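PDB 2BOY: 3-chlorocatechol 1,2-dioxygenase from Rhodococcus opacus, which probably catalyses the iron(III)-dependent intradiol ring cleavage of catechols, including chlorinated ones, in the breakdown of aromatic compounds. Local coordinates for residues W47-F50 and L51-F55; N8-G11 and K12-A16; N222-P226 and E227-S231; E65-R68 and G69-S73. All coordinates share one frame; numbering follows the deposited sequence.

Contact 1 (W47-F50 and L51-F55); sequences WPLF and LDVFF. With BHO (benzhydroxamic acid), chain J; LPP (2-(hexadecanoyloxy)-1-[(phosphonooxy)methyl]ethyl hexadecanoate), chain B.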
# COMPACT_ATOMS: atom_id res chain seq x y z
N TRP A 47 8.53 -3.22 -0.84
CA TRP A 47 7.24 -3.63 -1.44
C TRP A 47 7.16 -5.14 -1.74
O TRP A 47 6.20 -5.77 -1.36
CB TRP A 47 6.87 -2.76 -2.66
CG TRP A 47 6.30 -1.47 -2.16
CD1 TRP A 47 6.88 -0.24 -2.20
CD2 TRP A 47 5.08 -1.32 -1.46
NE1 TRP A 47 6.07 0.68 -1.59
CE2 TRP A 47 4.95 0.04 -1.13
CE3 TRP A 47 4.05 -2.22 -1.08
CZ2 TRP A 47 3.85 0.54 -0.42
CZ3 TRP A 47 2.95 -1.73 -0.38
CH2 TRP A 47 2.86 -0.35 -0.06
N PRO A 48 8.15 -5.74 -2.41
CA PRO A 48 8.07 -7.19 -2.66
C PRO A 48 7.98 -8.01 -1.35
O PRO A 48 7.15 -8.92 -1.30
CB PRO A 48 9.33 -7.49 -3.46
CG PRO A 48 9.75 -6.15 -4.10
CD PRO A 48 9.31 -5.10 -3.09
N LEU A 49 8.76 -7.66 -0.32
CA LEU A 49 8.68 -8.38 0.94
C LEU A 49 7.29 -8.25 1.56
O LEU A 49 6.65 -9.24 1.91
CB LEU A 49 9.76 -7.88 1.91
CG LEU A 49 9.71 -8.41 3.35
CD1 LEU A 49 9.87 -9.94 3.45
CD2 LEU A 49 10.84 -7.71 4.14
N PHE A 50 6.81 -7.01 1.70
CA PHE A 50 5.51 -6.78 2.34
C PHE A 50 4.41 -7.53 1.61
O PHE A 50 3.60 -8.25 2.23
CB PHE A 50 5.19 -5.28 2.34
CG PHE A 50 3.81 -4.97 2.82
CD1 PHE A 50 2.87 -4.39 1.97
CD2 PHE A 50 3.42 -5.29 4.11
CE1 PHE A 50 1.59 -4.09 2.42
CE2 PHE A 50 2.12 -5.02 4.55
CZ PHE A 50 1.22 -4.42 3.69
N LEU A 51 4.37 -7.35 0.28
CA LEU A 51 3.30 -7.97 -0.49
C LEU A 51 3.42 -9.49 -0.45
O LEU A 51 2.40 -10.19 -0.30
CB LEU A 51 3.36 -7.49 -1.94
CG LEU A 51 3.12 -5.96 -2.03
CD1 LEU A 51 3.39 -5.49 -3.48
CD2 LEU A 51 1.72 -5.58 -1.56
N ASP A 52 4.66 -9.99 -0.58
CA ASP A 52 4.88 -11.44 -0.57
C ASP A 52 4.55 -12.07 0.77
O ASP A 52 4.07 -13.22 0.79
CB ASP A 52 6.31 -11.80 -0.97
CG ASP A 52 6.54 -11.69 -2.47
OD1 ASP A 52 5.59 -11.35 -3.23
OD2 ASP A 52 7.66 -11.88 -2.96
N VAL A 53 4.76 -11.35 1.88
CA VAL A 53 4.35 -11.86 3.20
C VAL A 53 2.81 -12.02 3.29
O VAL A 53 2.29 -13.09 3.65
CB VAL A 53 4.88 -10.99 4.35
CG1 VAL A 53 4.18 -11.31 5.70
CG2 VAL A 53 6.37 -11.23 4.50
N PHE A 54 2.10 -10.95 2.95
CA PHE A 54 0.67 -10.87 3.27
C PHE A 54 -0.30 -11.26 2.17
O PHE A 54 -1.44 -11.64 2.46
CB PHE A 54 0.35 -9.45 3.76
CG PHE A 54 0.94 -9.16 5.12
CD1 PHE A 54 0.43 -9.81 6.23
CD2 PHE A 54 2.01 -8.29 5.27
CE1 PHE A 54 0.97 -9.54 7.50
CE2 PHE A 54 2.56 -8.05 6.52
CZ PHE A 54 2.02 -8.67 7.63
N PHE A 55 0.15 -11.15 0.92
CA PHE A 55 -0.77 -11.32 -0.22
C PHE A 55 -0.40 -12.40 -1.21
O PHE A 55 -1.30 -12.93 -1.86
CB PHE A 55 -0.97 -10.01 -0.96
CG PHE A 55 -1.44 -8.92 -0.08
CD1 PHE A 55 -0.59 -7.88 0.24
CD2 PHE A 55 -2.72 -8.95 0.48
CE1 PHE A 55 -1.01 -6.86 1.13
CE2 PHE A 55 -3.15 -7.94 1.36
CZ PHE A 55 -2.29 -6.91 1.68
C1 BHO J . 9.69 -15.59 2.12
C2 BHO J . 8.27 -15.47 1.75
C3 BHO J . 7.58 -14.30 2.09
C4 BHO J . 8.26 -13.29 2.79
C5 BHO J . 9.59 -13.43 3.15
C6 BHO J . 10.31 -14.58 2.83
C BHO J . 10.42 -16.85 1.75
O1 BHO J . 9.77 -17.83 1.65
N BHO J . 11.72 -16.97 1.57
O2 BHO J . 12.41 -16.21 0.88
C7 LPP B . -0.35 -1.90 -15.72
O9 LPP B . -1.53 -1.08 -15.64
O27 LPP B . -3.10 -3.84 -15.92
C11 LPP B . -1.38 0.02 -14.67
O10 LPP B . -1.48 1.18 -15.06
C12 LPP B . -1.11 -0.25 -13.20
C13 LPP B . -2.35 -0.87 -12.55
C14 LPP B . -2.64 -0.23 -11.20
C15 LPP B . -2.54 -1.28 -10.09
C16 LPP B . -3.29 -0.82 -8.85
C17 LPP B . -2.85 -1.59 -7.64
C18 LPP B . -3.66 -1.14 -6.45
C19 LPP B . -3.12 -1.71 -5.16
C20 LPP B . -4.27 -2.19 -4.27
C21 LPP B . -5.32 -1.11 -4.07
C22 LPP B . -5.04 -0.29 -2.82
C23 LPP B . -6.20 -0.38 -1.86
C24 LPP B . -6.08 -1.66 -1.04
C29 LPP B . -3.02 -3.83 -14.69
C30 LPP B . -3.46 -5.02 -13.88
C31 LPP B . -3.89 -4.55 -12.49
C32 LPP B . -5.22 -5.17 -12.08
C33 LPP B . -5.59 -4.83 -10.64
C34 LPP B . -5.06 -5.89 -9.68
C35 LPP B . -5.17 -5.44 -8.24
C36 LPP B . -4.65 -6.53 -7.32
C37 LPP B . -3.80 -5.96 -6.23
C38 LPP B . -3.12 -7.07 -5.44
C39 LPP B . -2.07 -6.47 -4.51
C40 LPP B . -2.69 -5.94 -3.21
C41 LPP B . -1.96 -4.67 -2.75
C42 LPP B . -2.41 -4.17 -1.37
C43 LPP B . -1.32 -3.29 -0.74
C44 LPP B . -1.80 -2.52 0.49
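The short helix 47-54 supplies part of the benzhydroxamic acid pocket through L49 and V53, which meet one turn apart, L49 CD1 lying 3.9 Å from V53 CG2. Both methyls press on the ligand's phenyl ring: V53 CG2 comes within 3.3 Å of BHO C4, and L49 CD1 within 3.5 Å of BHO C5. V53 also uses its other branch, CG1, which sits over the centre of one face of the F54 ring. F50 and F54 on this helix and F55 just past its end form an aromatic cluster. With CG anti to the backbone N (chi1 173°), the F50 ring reaches F54, one turn on, where F50 CE2 and F54 CD2 approach to 3.4 Å with the planes inclined at 58°. F55 turns an edge to the face of F50 in an offset edge-to-face pair, planes at 82°, while LPP C40 lies over a face of F55. The helix rests on ordinary i to i+4 backbone bonds, and the one from L51 N to W47 O measures 2.9 Å. Beside it, L51 CG reaches the edge of the W47 indole in its plane, 4.0 Å from W47 CE3, and L51 CD2 approaches LPP C43 at 3.9 Å. D52 belongs to the benzhydroxamic acid pocket too, but its OD1 is hydrogen-bonded to the hydroxyl of Y31 of the second subunit, whose I39 packs on W47.

Contact 2 (N8-G11 and K12-A16); sequences NIVG and KMIAA. With LPP (2-(hexadecanoyloxy)-1-[(phosphonooxy)methyl]ethyl hexadecanoate), chain B.
M13 sets CG anti to its carbonyl carbon (chi1 -68°) and runs on fully extended to CE, while I9 holds CG2 anti to its backbone N. The two side chains therefore lie side by side, pointing the same way, and I9 CG2 touches M13 CE at 3.6 Å. Both ends also meet one bound phospholipid: I9 CG2 is 3.9 Å from LPP C35 and M13 CE is 3.9 Å from LPP C36, with M13 CB the same distance from C24 of the other acyl chain. An alanine in place of M13 would take away the thioether arm, and I9 CG2 and the lipid tail would probably lose the methyl that joins them. One residue on, V10 and I14 repeat the spacing but cross at a slant, V10 CG1 against I14 CD1 at 3.7 Å. Beneath these pairs the backbone bonds are regular; I14 N to V10 O, for one, measures 3.0 Å. K12 faces elsewhere: its CG passes 3.1 Å from N8 O, and its extended chain carries NZ to D23 and E24 of the second subunit, where it makes salt bridges. This is an amphipathic helix: I9, V10, M13 and I14 turn an apolar side to the lipid, while I14 also packs on F54 of the second subunit, consistent with the lipid-holding helical dimer interface of catechol 1,2-dioxygenases.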
# COMPACT_ATOMS: atom_id res chain seq x y z
N ASN A 8 -13.42 -3.09 -10.89
CA ASN A 8 -14.17 -3.95 -9.98
C ASN A 8 -13.27 -4.33 -8.80
O ASN A 8 -13.66 -4.20 -7.65
CB ASN A 8 -14.63 -5.24 -10.70
CG ASN A 8 -15.93 -5.04 -11.48
OD1 ASN A 8 -16.56 -3.98 -11.38
ND2 ASN A 8 -16.33 -6.06 -12.27
N ILE A 9 -12.04 -4.73 -9.10
CA ILE A 9 -11.15 -5.30 -8.09
C ILE A 9 -10.68 -4.22 -7.12
O ILE A 9 -10.83 -4.36 -5.88
CB ILE A 9 -9.94 -5.94 -8.74
CG1 ILE A 9 -10.31 -7.21 -9.54
CG2 ILE A 9 -8.88 -6.29 -7.65
CD1 ILE A 9 -9.30 -7.52 -10.64
N VAL A 10 -10.11 -3.17 -7.67
CA VAL A 10 -9.62 -2.04 -6.87
C VAL A 10 -10.76 -1.35 -6.13
O VAL A 10 -10.62 -1.00 -4.97
CB VAL A 10 -8.79 -1.02 -7.69
CG1 VAL A 10 -8.11 0.01 -6.75
CG2 VAL A 10 -7.74 -1.72 -8.55
N GLY A 11 -11.90 -1.18 -6.79
CA GLY A 11 -13.06 -0.61 -6.11
C GLY A 11 -13.44 -1.38 -4.86
O GLY A 11 -13.66 -0.78 -3.80
N LYS A 12 -13.53 -2.71 -4.99
CA LYS A 12 -13.89 -3.58 -3.87
C LYS A 12 -12.88 -3.46 -2.72
O LYS A 12 -13.29 -3.40 -1.57
CB LYS A 12 -13.98 -5.04 -4.32
CG LYS A 12 -15.23 -5.33 -5.22
CD LYS A 12 -15.17 -6.77 -5.78
CE LYS A 12 -16.36 -7.08 -6.69
NZ LYS A 12 -16.65 -8.56 -6.65
N MET A 13 -11.59 -3.45 -3.04
CA MET A 13 -10.50 -3.31 -2.03
C MET A 13 -10.66 -1.99 -1.25
O MET A 13 -10.68 -1.97 -0.00
CB MET A 13 -9.13 -3.40 -2.72
CG MET A 13 -8.86 -4.83 -3.25
SD MET A 13 -7.26 -5.02 -3.99
CE MET A 13 -7.33 -6.83 -4.46
N ILE A 14 -10.72 -0.89 -1.99
CA ILE A 14 -10.86 0.45 -1.39
C ILE A 14 -12.10 0.53 -0.49
O ILE A 14 -12.02 0.93 0.67
CB ILE A 14 -10.87 1.54 -2.50
CG1 ILE A 14 -9.49 1.57 -3.19
CG2 ILE A 14 -11.20 2.92 -1.91
CD1 ILE A 14 -9.43 2.51 -4.39
N ALA A 15 -13.25 0.06 -1.00
CA ALA A 15 -14.49 0.08 -0.21
C ALA A 15 -14.32 -0.71 1.07
O ALA A 15 -14.78 -0.31 2.15
CB ALA A 15 -15.65 -0.46 -1.01
N ALA A 16 -13.69 -1.87 0.95
CA ALA A 16 -13.49 -2.74 2.09
C ALA A 16 -12.60 -2.06 3.14
O ALA A 16 -12.86 -2.18 4.35
CB ALA A 16 -12.87 -4.07 1.62
C7 LPP B . -0.35 -1.90 -15.72
O9 LPP B . -1.53 -1.08 -15.64
O27 LPP B . -3.10 -3.84 -15.92
C11 LPP B . -1.38 0.02 -14.67
O10 LPP B . -1.48 1.18 -15.06
C12 LPP B . -1.11 -0.25 -13.20
C13 LPP B . -2.35 -0.87 -12.55
C14 LPP B . -2.64 -0.23 -11.20
C15 LPP B . -2.54 -1.28 -10.09
C16 LPP B . -3.29 -0.82 -8.85
C17 LPP B . -2.85 -1.59 -7.64
C18 LPP B . -3.66 -1.14 -6.45
C19 LPP B . -3.12 -1.71 -5.16
C20 LPP B . -4.27 -2.19 -4.27
C21 LPP B . -5.32 -1.11 -4.07
C22 LPP B . -5.04 -0.29 -2.82
C23 LPP B . -6.20 -0.38 -1.86
C24 LPP B . -6.08 -1.66 -1.04
C29 LPP B . -3.02 -3.83 -14.69
C30 LPP B . -3.46 -5.02 -13.88
C31 LPP B . -3.89 -4.55 -12.49
C32 LPP B . -5.22 -5.17 -12.08
C33 LPP B . -5.59 -4.83 -10.64
C34 LPP B . -5.06 -5.89 -9.68
C35 LPP B . -5.17 -5.44 -8.24
C36 LPP B . -4.65 -6.53 -7.32
C37 LPP B . -3.80 -5.96 -6.23
C38 LPP B . -3.12 -7.07 -5.44
C39 LPP B . -2.07 -6.47 -4.51
C40 LPP B . -2.69 -5.94 -3.21
C41 LPP B . -1.96 -4.67 -2.75
C42 LPP B . -2.41 -4.17 -1.37
C43 LPP B . -1.32 -3.29 -0.74
C44 LPP B . -1.80 -2.52 0.49

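Contact 3 (N222-P226 and E227-S231); sequences NAVKP and ELLLS
P226 and E227 lie side by side and point the same way, at the two central positions of a type I beta turn, K225 to L228, that leads into strand 229-236. The turn is closed by L228 N, which donates to K225 O at 3.0 Å; the donor stands well above the carbonyl plane, 48° out of it, in keeping with the tight curl of the turn. E227 does not stretch away from the chain. It bends at chi2 (83°), folding its carboxylate back along the proline ring so that E227 OE2 comes 3.5 Å from P226 CD and equally close to K225 CB. K225, by contrast, runs out extended from the same place, and the two opposite charges stay apart, with K225 NZ 6.5 Å from E227 OE2. The Q71 amide spans that gap, giving its NE2 to E227 OE2 and taking K225 NZ on its OE1. K225 NZ is also hydrogen-bonded to S72 O and makes a salt bridge to E60, which ties the turn to helix 56-64. L228, the last residue of the turn, and L229 after it go different ways. L228 is buried, resting on T206 and Y247 of neighbouring strands, and its CD1 lies 4.0 Å from K225 CB. L229 turns back over P226, with its CD1 4.0 Å from P226 CA. There its second methyl, CD2, makes a loose apolar contact with V224 CG1 at 4.3 Å.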
# COMPACT_ATOMS: atom_id res chain seq x y z
N ASN A 222 1.60 -17.61 5.47
CA ASN A 222 0.43 -18.47 5.12
C ASN A 222 0.63 -19.32 3.88
O ASN A 222 -0.31 -19.54 3.09
CB ASN A 222 -0.84 -17.63 4.97
CG ASN A 222 -1.40 -17.19 6.28
OD1 ASN A 222 -1.45 -15.99 6.59
ND2 ASN A 222 -1.81 -18.16 7.09
N ALA A 223 1.86 -19.81 3.71
CA ALA A 223 2.21 -20.52 2.49
C ALA A 223 2.45 -22.02 2.69
O ALA A 223 2.94 -22.70 1.77
CB ALA A 223 3.47 -19.86 1.84
N VAL A 224 2.13 -22.55 3.88
CA VAL A 224 2.33 -23.97 4.11
C VAL A 224 1.10 -24.71 3.53
O VAL A 224 -0.03 -24.28 3.71
CB VAL A 224 2.52 -24.34 5.59
CG1 VAL A 224 2.50 -25.88 5.83
CG2 VAL A 224 3.82 -23.73 6.13
N LYS A 225 1.37 -25.79 2.82
CA LYS A 225 0.31 -26.72 2.38
C LYS A 225 0.71 -28.15 2.80
O LYS A 225 1.91 -28.48 2.90
CB LYS A 225 0.06 -26.60 0.85
CG LYS A 225 -0.21 -25.16 0.35
CD LYS A 225 -0.42 -25.16 -1.15
CE LYS A 225 -0.54 -23.76 -1.80
NZ LYS A 225 -0.63 -23.95 -3.30
N PRO A 226 -0.29 -28.98 3.11
CA PRO A 226 -0.01 -30.27 3.71
C PRO A 226 0.78 -31.18 2.79
O PRO A 226 1.48 -32.03 3.31
CB PRO A 226 -1.41 -30.85 4.00
CG PRO A 226 -2.38 -30.08 3.13
CD PRO A 226 -1.73 -28.72 2.89
N GLU A 227 0.64 -31.06 1.47
CA GLU A 227 1.39 -31.90 0.53
C GLU A 227 2.88 -31.61 0.55
O GLU A 227 3.65 -32.41 0.04
CB GLU A 227 0.90 -31.72 -0.92
CG GLU A 227 -0.58 -32.01 -1.12
CD GLU A 227 -1.51 -30.84 -0.78
OE1 GLU A 227 -2.77 -31.01 -0.88
OE2 GLU A 227 -1.03 -29.75 -0.37
N LEU A 228 3.27 -30.49 1.19
CA LEU A 228 4.66 -29.99 1.14
C LEU A 228 5.46 -30.23 2.45
O LEU A 228 6.58 -29.74 2.61
CB LEU A 228 4.63 -28.48 0.84
CG LEU A 228 3.85 -28.11 -0.46
CD1 LEU A 228 3.76 -26.60 -0.61
CD2 LEU A 228 4.51 -28.79 -1.69
N LEU A 229 4.88 -30.99 3.35
CA LEU A 229 5.57 -31.34 4.58
C LEU A 229 6.41 -32.63 4.44
O LEU A 229 5.88 -33.69 4.06
CB LEU A 229 4.57 -31.42 5.74
CG LEU A 229 3.88 -30.07 6.09
CD1 LEU A 229 2.57 -30.36 6.81
CD2 LEU A 229 4.82 -29.27 6.98
N LEU A 230 7.70 -32.52 4.71
CA LEU A 230 8.62 -33.64 4.55
C LEU A 230 8.79 -34.35 5.88
O LEU A 230 8.73 -33.71 6.93
CB LEU A 230 10.00 -33.15 4.15
CG LEU A 230 10.14 -32.38 2.83
CD1 LEU A 230 11.56 -31.83 2.70
CD2 LEU A 230 9.79 -33.26 1.62
N SER A 231 9.02 -35.66 5.81
CA SER A 231 9.45 -36.45 6.97
C SER A 231 10.95 -36.69 6.88
O SER A 231 11.48 -36.97 5.81
CB SER A 231 8.71 -37.78 7.02
OG SER A 231 8.99 -38.55 5.86

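Contact 4 (E65-R68 and G69-S73); sequences ESNR and GSQSS
A side-chain hydrogen bond across a loop joins N67 to S72 just after helix 56-64, where the chain leaves the helical N-terminal region. N67 ND2 donates to S72 OG at 2.9 Å in a nearly straight bond (171°), and the hydroxyl oxygen lies in the plane of the amide. The second N-H of the amide, on the CB side, goes to a water 3.1 Å from ND2 that in turn donates to G69 O at 2.9 Å. Both hydrogens of ND2 are thus used, which fixes the rotation of the amide inside the curve of the loop. A leucine here would have no N-H to give, and S72 OG and the bridging water would probably each lose a mate, leaving the loop less firmly closed. S72 OG is also hydrogen-bonded to the carboxylate of E60, so the closure reaches back to the helix. Next to it, Q71 curls round at chi2 (58°) and offers an in-plane lone pair of OE1 to S72 N at 2.9 Å. The flanking residues are held as well: R68 NH1 is hydrogen-bonded to K253 O and salt-bridged to the C-terminal carboxylate of V254, and S70 OG accepts a bond from T250 N. It is a polar, side-chain-braced linker, running from the N-terminal helices to the beta-rich catalytic domain of an intradiol dioxygenase.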
# COMPACT_ATOMS: atom_id res chain seq x y z
N GLU A 65 -5.15 -23.49 -8.53
CA GLU A 65 -6.32 -24.20 -9.06
C GLU A 65 -6.15 -24.75 -10.50
O GLU A 65 -6.82 -25.73 -10.87
CB GLU A 65 -7.65 -23.43 -8.96
CG GLU A 65 -7.89 -22.34 -7.93
CD GLU A 65 -9.19 -21.59 -8.24
OE1 GLU A 65 -9.16 -20.36 -8.48
OE2 GLU A 65 -10.26 -22.24 -8.28
N SER A 66 -5.24 -24.17 -11.27
CA SER A 66 -4.92 -24.61 -12.62
C SER A 66 -3.68 -25.51 -12.74
O SER A 66 -3.21 -25.72 -13.85
CB SER A 66 -4.69 -23.39 -13.54
OG SER A 66 -5.89 -22.67 -13.72
N ASN A 67 -3.12 -25.95 -11.62
CA ASN A 67 -1.89 -26.78 -11.64
C ASN A 67 -2.10 -28.05 -12.47
O ASN A 67 -3.15 -28.69 -12.32
CB ASN A 67 -1.53 -27.23 -10.21
CG ASN A 67 -0.79 -26.14 -9.43
OD1 ASN A 67 -0.50 -25.05 -9.97
ND2 ASN A 67 -0.53 -26.39 -8.15
N ARG A 68 -1.11 -28.43 -13.27
CA ARG A 68 -1.15 -29.73 -13.97
C ARG A 68 -0.18 -30.71 -13.34
O ARG A 68 -0.07 -31.87 -13.78
CB ARG A 68 -0.78 -29.55 -15.42
CG ARG A 68 -1.74 -28.62 -16.16
CD ARG A 68 -1.47 -28.55 -17.63
NE ARG A 68 -2.31 -27.53 -18.26
CZ ARG A 68 -2.29 -27.23 -19.55
NH1 ARG A 68 -1.48 -27.87 -20.38
NH2 ARG A 68 -3.09 -26.28 -20.02
N GLY A 69 0.52 -30.26 -12.30
CA GLY A 69 1.46 -31.14 -11.64
C GLY A 69 1.29 -31.16 -10.14
O GLY A 69 0.19 -30.96 -9.63
N SER A 70 2.39 -31.40 -9.43
CA SER A 70 2.30 -31.54 -7.97
C SER A 70 2.15 -30.18 -7.26
O SER A 70 2.16 -29.12 -7.91
CB SER A 70 3.49 -32.36 -7.45
OG SER A 70 4.74 -31.72 -7.71
N GLN A 71 2.00 -30.21 -5.93
CA GLN A 71 1.60 -29.04 -5.18
C GLN A 71 2.61 -27.89 -5.30
O GLN A 71 3.81 -28.12 -5.27
CB GLN A 71 1.36 -29.39 -3.71
CG GLN A 71 0.77 -28.20 -2.87
CD GLN A 71 -0.57 -27.65 -3.40
OE1 GLN A 71 -0.62 -26.88 -4.36
NE2 GLN A 71 -1.68 -28.05 -2.74
N SER A 72 2.10 -26.67 -5.41
CA SER A 72 2.94 -25.49 -5.67
C SER A 72 2.89 -24.60 -4.44
O SER A 72 2.04 -24.82 -3.58
CB SER A 72 2.39 -24.69 -6.86
OG SER A 72 1.01 -24.46 -6.64
N SER A 73 3.75 -23.57 -4.40
CA SER A 73 3.67 -22.58 -3.32
C SER A 73 4.20 -21.21 -3.75
O SER A 73 4.63 -21.05 -4.91
CB SER A 73 4.39 -23.07 -2.06
OG SER A 73 4.02 -22.23 -0.96
O HOH W 1 -1.18 -29.33 -7.61

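How the contacts relate
Along the chain the order is contact 2, contact 1, contact 4, contact 3. The first two lie on helices 3-24 and 47-54 of the N-terminal region, their centres about 19 Å apart; they do not touch, but both meet bound LPP and the second subunit. Contact 4 follows helix 56-64, and contact 3 leads into strand 229-236 of the beta sheet. These two, with centres about 13 Å apart, do touch: K225 NZ lies 2.8 Å from S72 O and A223 O lies 3.0 Å from S73 OG, probable hydrogen bonds. Lipid-bound dimer interface, benzhydroxamic acid pocket and helix-to-sheet junction are thus successive zones of one subunit.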